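Local coordinates for binding domain (Hc) of Paraclostridial Mosquitocidal Protein 1 (Paraclostridium bifermentans, PDB 6HOX) that targets a clostridial neurotoxin to host nerve cells, forming the receptor-binding part of the heavy chain that also delivers the light chain into the cytosol, at residues Ile266-Leu271 against Lys429-Asn434; Tyr308-Asp313 against Val438-Gly443. One frame throughout, in Å; residues are numbered along the deposited sequence. Where two conformers were deposited one is given.

Interaction 1: residues Ile266-Leu271 against Lys429-Asn434; sequences INQAIL and KHTKTN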
loop_
_atom_site.group_PDB
_atom_site.type_symbol
_atom_site.label_atom_id
_atom_site.label_comp_id
_atom_site.label_asym_id
_atom_site.label_seq_id
_atom_site.Cartn_x
_atom_site.Cartn_y
_atom_site.Cartn_z
ATOM N N ILE A 266 6.143 -1.463 -13.925
ATOM C CA ILE A 266 4.881 -2.077 -14.322
ATOM C C ILE A 266 3.881 -1.004 -14.763
ATOM O O ILE A 266 3.745 0.054 -14.149
ATOM C CB ILE A 266 4.317 -2.901 -13.152
ATOM C CG1 ILE A 266 5.222 -4.093 -12.838
ATOM C CG2 ILE A 266 2.880 -3.313 -13.428
ATOM C CD1 ILE A 266 4.917 -4.776 -11.525
ATOM N N ASN A 267 3.137 -1.329 -15.818
ATOM C CA ASN A 267 2.060 -0.505 -16.300
ATOM C C ASN A 267 0.768 -0.966 -15.637
ATOM O O ASN A 267 0.504 -2.158 -15.578
ATOM C CB ASN A 267 1.900 -0.576 -17.816
ATOM C CG ASN A 267 0.917 0.456 -18.318
ATOM O OD1 ASN A 267 -0.287 0.223 -18.326
ATOM N ND2 ASN A 267 1.419 1.610 -18.718
ATOM N N GLN A 268 -0.030 -0.002 -15.163
ATOM C CA GLN A 268 -1.210 -0.318 -14.375
ATOM C C GLN A 268 -2.179 -1.188 -15.184
ATOM O O GLN A 268 -2.891 -1.991 -14.611
ATOM C CB GLN A 268 -1.884 0.951 -13.863
ATOM C CG GLN A 268 -3.110 0.674 -13.003
ATOM C CD GLN A 268 -3.685 1.959 -12.481
ATOM O OE1 GLN A 268 -4.218 2.768 -13.239
ATOM N NE2 GLN A 268 -3.487 2.203 -11.195
ATOM N N ALA A 269 -2.187 -1.047 -16.512
ATOM C CA ALA A 269 -3.154 -1.740 -17.348
ATOM C C ALA A 269 -2.832 -3.238 -17.444
ATOM O O ALA A 269 -3.717 -3.996 -17.729
ATOM C CB ALA A 269 -3.239 -1.090 -18.717
ATOM N N ILE A 270 -1.582 -3.652 -17.190
ATOM C CA ILE A 270 -1.172 -5.061 -17.264
ATOM C C ILE A 270 -0.234 -5.350 -16.103
ATOM O O ILE A 270 0.983 -5.336 -16.269
ATOM C CB ILE A 270 -0.474 -5.395 -18.600
ATOM C CG1 ILE A 270 -1.310 -4.964 -19.801
ATOM C CG2 ILE A 270 -0.114 -6.867 -18.694
ATOM C CD1 ILE A 270 -0.955 -3.586 -20.285
ATOM N N LEU A 271 -0.815 -5.635 -14.938
ATOM C CA LEU A 271 -0.044 -5.755 -13.704
ATOM C C LEU A 271 0.964 -6.907 -13.787
ATOM O O LEU A 271 2.086 -6.768 -13.323
ATOM C CB LEU A 271 -1.015 -5.956 -12.542
ATOM C CG LEU A 271 -1.854 -4.726 -12.209
ATOM C CD1 LEU A 271 -2.950 -5.089 -11.220
ATOM C CD2 LEU A 271 -0.971 -3.613 -11.669
ATOM N N LYS A 429 -7.540 4.752 -20.664
ATOM C CA LYS A 429 -6.409 5.561 -21.090
ATOM C C LYS A 429 -5.666 6.080 -19.864
ATOM O O LYS A 429 -4.452 6.051 -19.854
ATOM C CB LYS A 429 -6.873 6.706 -21.988
ATOM C CG LYS A 429 -7.327 6.244 -23.359
ATOM C CD LYS A 429 -7.751 7.371 -24.253
ATOM C CE LYS A 429 -8.940 7.021 -25.126
ATOM N NZ LYS A 429 -8.777 5.715 -25.798
ATOM N N HIS A 430 -6.411 6.564 -18.862
ATOM C CA HIS A 430 -5.823 6.919 -17.562
ATOM C C HIS A 430 -4.985 5.735 -17.067
ATOM O O HIS A 430 -3.836 5.926 -16.710
ATOM C CB HIS A 430 -6.867 7.365 -16.515
ATOM C CG HIS A 430 -7.163 8.832 -16.498
ATOM N ND1 HIS A 430 -8.365 9.340 -16.035
ATOM C CD2 HIS A 430 -6.444 9.900 -16.909
ATOM C CE1 HIS A 430 -8.371 10.654 -16.159
ATOM N NE2 HIS A 430 -7.202 11.025 -16.690
ATOM N N THR A 431 -5.554 4.518 -17.091
ATOM C CA THR A 431 -4.904 3.292 -16.609
ATOM C C THR A 431 -3.562 3.059 -17.340
ATOM O O THR A 431 -2.568 2.730 -16.694
ATOM C CB THR A 431 -5.880 2.103 -16.702
ATOM O OG1 THR A 431 -6.987 2.309 -15.818
ATOM C CG2 THR A 431 -5.267 0.778 -16.325
ATOM N N LYS A 432 -3.534 3.243 -18.673
ATOM C CA LYS A 432 -2.337 3.029 -19.507
ATOM C C LYS A 432 -1.224 4.057 -19.247
ATOM O O LYS A 432 -0.080 3.849 -19.722
ATOM C CB LYS A 432 -2.650 3.164 -21.001
ATOM C CG LYS A 432 -3.609 2.146 -21.584
ATOM C CD LYS A 432 -3.513 2.028 -23.085
ATOM C CE LYS A 432 -4.027 3.233 -23.837
ATOM N NZ LYS A 432 -3.339 3.364 -25.151
ATOM N N THR A 433 -1.541 5.165 -18.570
ATOM C CA THR A 433 -0.577 6.246 -18.294
ATOM C C THR A 433 -0.081 6.224 -16.837
ATOM O O THR A 433 0.724 7.067 -16.452
ATOM C CB THR A 433 -1.152 7.623 -18.651
ATOM O OG1 THR A 433 -2.325 7.874 -17.875
ATOM C CG2 THR A 433 -1.490 7.737 -20.123
ATOM N N ASN A 434 -0.497 5.221 -16.064
ATOM C CA ASN A 434 -0.082 5.078 -14.666
ATOM C C ASN A 434 0.967 3.976 -14.575
ATOM O O ASN A 434 0.771 2.897 -15.106
ATOM C CB ASN A 434 -1.258 4.747 -13.753
ATOM C CG ASN A 434 -2.228 5.895 -13.591
ATOM O OD1 ASN A 434 -1.829 7.055 -13.575
ATOM N ND2 ASN A 434 -3.496 5.575 -13.404
#

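Interaction 2: residues Tyr308-Asp313 against Val438-Gly443; sequences YHKGSD and VSEDEG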
loop_
_atom_site.group_PDB
_atom_site.type_symbol
_atom_site.label_atom_id
_atom_site.label_comp_id
_atom_site.label_asym_id
_atom_site.label_seq_id
_atom_site.Cartn_x
_atom_site.Cartn_y
_atom_site.Cartn_z
ATOM N N TYR A 308 7.823 -10.111 -9.997
ATOM C CA TYR A 308 9.290 -10.240 -10.008
ATOM C C TYR A 308 9.774 -10.999 -11.266
ATOM O O TYR A 308 10.880 -10.736 -11.758
ATOM C CB TYR A 308 9.801 -10.962 -8.757
ATOM C CG TYR A 308 9.303 -10.516 -7.394
ATOM C CD1 TYR A 308 8.894 -9.217 -7.120
ATOM C CD2 TYR A 308 9.301 -11.416 -6.339
ATOM C CE1 TYR A 308 8.454 -8.844 -5.851
ATOM C CE2 TYR A 308 8.884 -11.058 -5.067
ATOM C CZ TYR A 308 8.472 -9.762 -4.812
ATOM O OH TYR A 308 8.069 -9.438 -3.549
ATOM N N HIS A 309 8.981 -11.974 -11.739
ATOM C CA HIS A 309 9.260 -12.819 -12.936
ATOM C C HIS A 309 10.651 -13.460 -12.845
ATOM O O HIS A 309 11.438 -13.400 -13.793
ATOM C CB HIS A 309 9.114 -12.012 -14.233
ATOM C CG HIS A 309 7.815 -11.285 -14.347
ATOM N ND1 HIS A 309 6.663 -11.902 -14.765
ATOM C CD2 HIS A 309 7.479 -10.007 -14.047
ATOM C CE1 HIS A 309 5.678 -11.029 -14.761
ATOM N NE2 HIS A 309 6.152 -9.858 -14.312
ATOM N N LYS A 310 10.949 -14.078 -11.700
ATOM C CA LYS A 310 12.259 -14.687 -11.474
ATOM C C LYS A 310 12.468 -15.820 -12.485
ATOM O O LYS A 310 11.533 -16.512 -12.863
ATOM C CB LYS A 310 12.377 -15.136 -10.016
ATOM C CG LYS A 310 12.312 -13.980 -9.028
ATOM C CD LYS A 310 12.934 -14.265 -7.683
ATOM C CE LYS A 310 13.706 -13.084 -7.134
ATOM N NZ LYS A 310 14.291 -13.398 -5.808
ATOM N N GLY A 311 13.708 -15.951 -12.956
ATOM C CA GLY A 311 14.052 -16.860 -14.038
ATOM C C GLY A 311 13.579 -16.376 -15.404
ATOM O O GLY A 311 13.208 -17.194 -16.239
ATOM N N SER A 312 13.606 -15.053 -15.638
ATOM C CA SER A 312 13.235 -14.455 -16.926
ATOM C C SER A 312 14.121 -13.243 -17.254
ATOM O O SER A 312 14.896 -12.743 -16.407
ATOM C CB SER A 312 11.805 -14.039 -16.932
ATOM O OG SER A 312 11.707 -12.673 -16.541
ATOM N N ASP A 313 13.924 -12.726 -18.477
ATOM C CA ASP A 313 14.718 -11.616 -19.030
ATOM C C ASP A 313 14.117 -10.260 -18.626
ATOM O O ASP A 313 14.493 -9.237 -19.230
ATOM C CB ASP A 313 14.850 -11.718 -20.559
ATOM C CG ASP A 313 13.574 -11.439 -21.343
ATOM O OD1 ASP A 313 12.526 -11.266 -20.715
ATOM O OD2 ASP A 313 13.639 -11.403 -22.592
ATOM N N VAL A 438 8.096 -1.501 -8.292
ATOM C CA VAL A 438 8.008 -2.578 -7.301
ATOM C C VAL A 438 9.417 -3.062 -6.949
ATOM O O VAL A 438 10.192 -3.372 -7.839
ATOM C CB VAL A 438 7.207 -3.792 -7.825
ATOM C CG1 VAL A 438 6.901 -4.773 -6.697
ATOM C CG2 VAL A 438 5.927 -3.404 -8.529
ATOM N N SER A 439 9.663 -3.247 -5.652
ATOM C CA SER A 439 10.851 -3.864 -5.077
ATOM C C SER A 439 10.421 -5.178 -4.417
ATOM O O SER A 439 9.279 -5.291 -3.945
ATOM C CB SER A 439 11.490 -2.938 -4.065
ATOM O OG SER A 439 10.492 -2.392 -3.186
ATOM N N GLU A 440 11.315 -6.176 -4.416
ATOM C CA GLU A 440 11.072 -7.451 -3.752
ATOM C C GLU A 440 10.863 -7.207 -2.251
ATOM O O GLU A 440 11.561 -6.411 -1.641
ATOM C CB GLU A 440 12.249 -8.390 -4.028
ATOM C CG GLU A 440 12.059 -9.793 -3.487
ATOM C CD GLU A 440 12.776 -10.894 -4.262
ATOM O OE1 GLU A 440 13.513 -10.563 -5.234
ATOM O OE2 GLU A 440 12.586 -12.086 -3.898
ATOM N N ASP A 441 9.888 -7.903 -1.668
ATOM C CA ASP A 441 9.565 -7.815 -0.250
ATOM C C ASP A 441 9.173 -9.214 0.238
ATOM O O ASP A 441 8.509 -9.975 -0.446
ATOM C CB ASP A 441 8.427 -6.808 0.011
ATOM C CG ASP A 441 8.039 -6.673 1.477
ATOM O OD1 ASP A 441 8.780 -6.009 2.212
ATOM O OD2 ASP A 441 7.009 -7.248 1.878
ATOM N N GLU A 442 9.570 -9.525 1.461
ATOM C CA GLU A 442 9.301 -10.812 2.096
ATOM C C GLU A 442 7.797 -11.112 2.106
ATOM O O GLU A 442 7.381 -12.273 2.112
ATOM C CB GLU A 442 9.885 -10.759 3.511
ATOM C CG GLU A 442 9.733 -12.050 4.279
ATOM C CD GLU A 442 10.217 -11.980 5.715
ATOM O OE1 GLU A 442 10.924 -11.004 6.072
ATOM O OE2 GLU A 442 9.866 -12.889 6.475
ATOM N N GLY A 443 6.959 -10.071 2.128
ATOM C CA GLY A 443 5.501 -10.247 2.211
ATOM C C GLY A 443 4.826 -10.529 0.875
ATOM O O GLY A 443 3.613 -10.601 0.799
#

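Interaction 1: residues Ile266-Leu271 against Lys429-Asn434
Asn267 and Gln268 meet Lys432 and Asn434 through three hydrogen bonds, two of them donated by side-chain amides. Asn267 extends its amide from the end of strand 263-267, with CG anti to the backbone N (chi1 -171°), and ND2 donates almost straight to Lys432 O at 2.9 Å. The acceptor lies in the amide plane of Asn267, yet the donor sits well above the carbonyl plane of Lys432. The other end of the same amide serves its own chain: OD1 accepts from Ala269 N at 2.9 Å in an Asx turn, superimposed on the type I beta turn from Asn267 to Ile270. Both ends of the group are thus tied, which fixes its flip. Gln268 is gripped at backbone and side chain by one residue, since its N donates to Asn434 O at 3.0 Å while its OE1 accepts from Asn434 ND2 at 2.9 Å. These two side chains run side by side in the same direction, but their amide planes stand 85° apart. Gln268 NE2 turns to Tyr436 OH, and Asn434 OD1 to Gln384 NE2. Beside this polar row, Thr431 CG2 packs on Ala269 CA at 3.4 Å. The nearly straight N-H bonds imply a join that depends on amide orientation: Asn267 satisfies main chain at Lys432 O and Ala269 N, Gln268 and Asn434 also pair amide to amide, and no charge takes part.

Interaction 2: residues Tyr308-Asp313 against Val438-Gly443
Tyr308 and Glu440 are brought together by different first torsions: CG of Tyr308 is anti to its carbonyl carbon (chi1 -49°), whereas CG of Glu440 is anti to its backbone N (chi1 -175°). In this beta-trefoil subdomain the contact joins the loop between strands 302-305 and 316-320 to the C-terminal tail after strand 435-438. Glu440 lays its CG over one face of the tyrosine ring, 4.1 Å from the centroid, in a CH-pi contact. Its carboxylate is stacked with the ring at a modest tilt, and Val438 CG1 comes up at the ring edge. From there the carboxylate meets Lys310, whose chain, bent at chi3, crosses that of Glu440 at about a right angle. NZ forms a salt bridge to OE2 at 2.9 Å on the syn lone pair, with a weak second bond to OE1. The charged pair lies at the exposed side of the contact, while Tyr308 is buried. Trp444 is a further partner of the tyrosine, meeting its ring edge-to-face and its hydroxyl through the backbone O. Asp441, whose carboxylate bonds Asn164 and Arg220, presents its main chain to the same hydroxyl: Asp441 N donates to Tyr308 OH at 3.0 Å, with an N-H...O angle of 168°.

Overall arrangement
Interactions 1 and 2 illustrate how one short strand can serve two contacts: strand 435-438 follows directly on Asn434 of interaction 1 and ends at Val438 of interaction 2. It pairs antiparallel with strand 263-267, and the two sites touch where Ile266 CD1 packs on Val438 CG2 at 3.4 Å, although their centres lie about 19 Å apart. Their segments alternate along the chain, so the C-terminal part of the sequence is bound to two earlier stretches of the same subdomain. The chemistry differs, amide and backbone hydrogen bonds in 266-271/429-434, aromatic and ionic in 308-313/438-443. Beyond interaction 2, the tail reaches the N-terminal receptor-binding subdomain through Asp441 with Arg220 and Glu442 with Arg64.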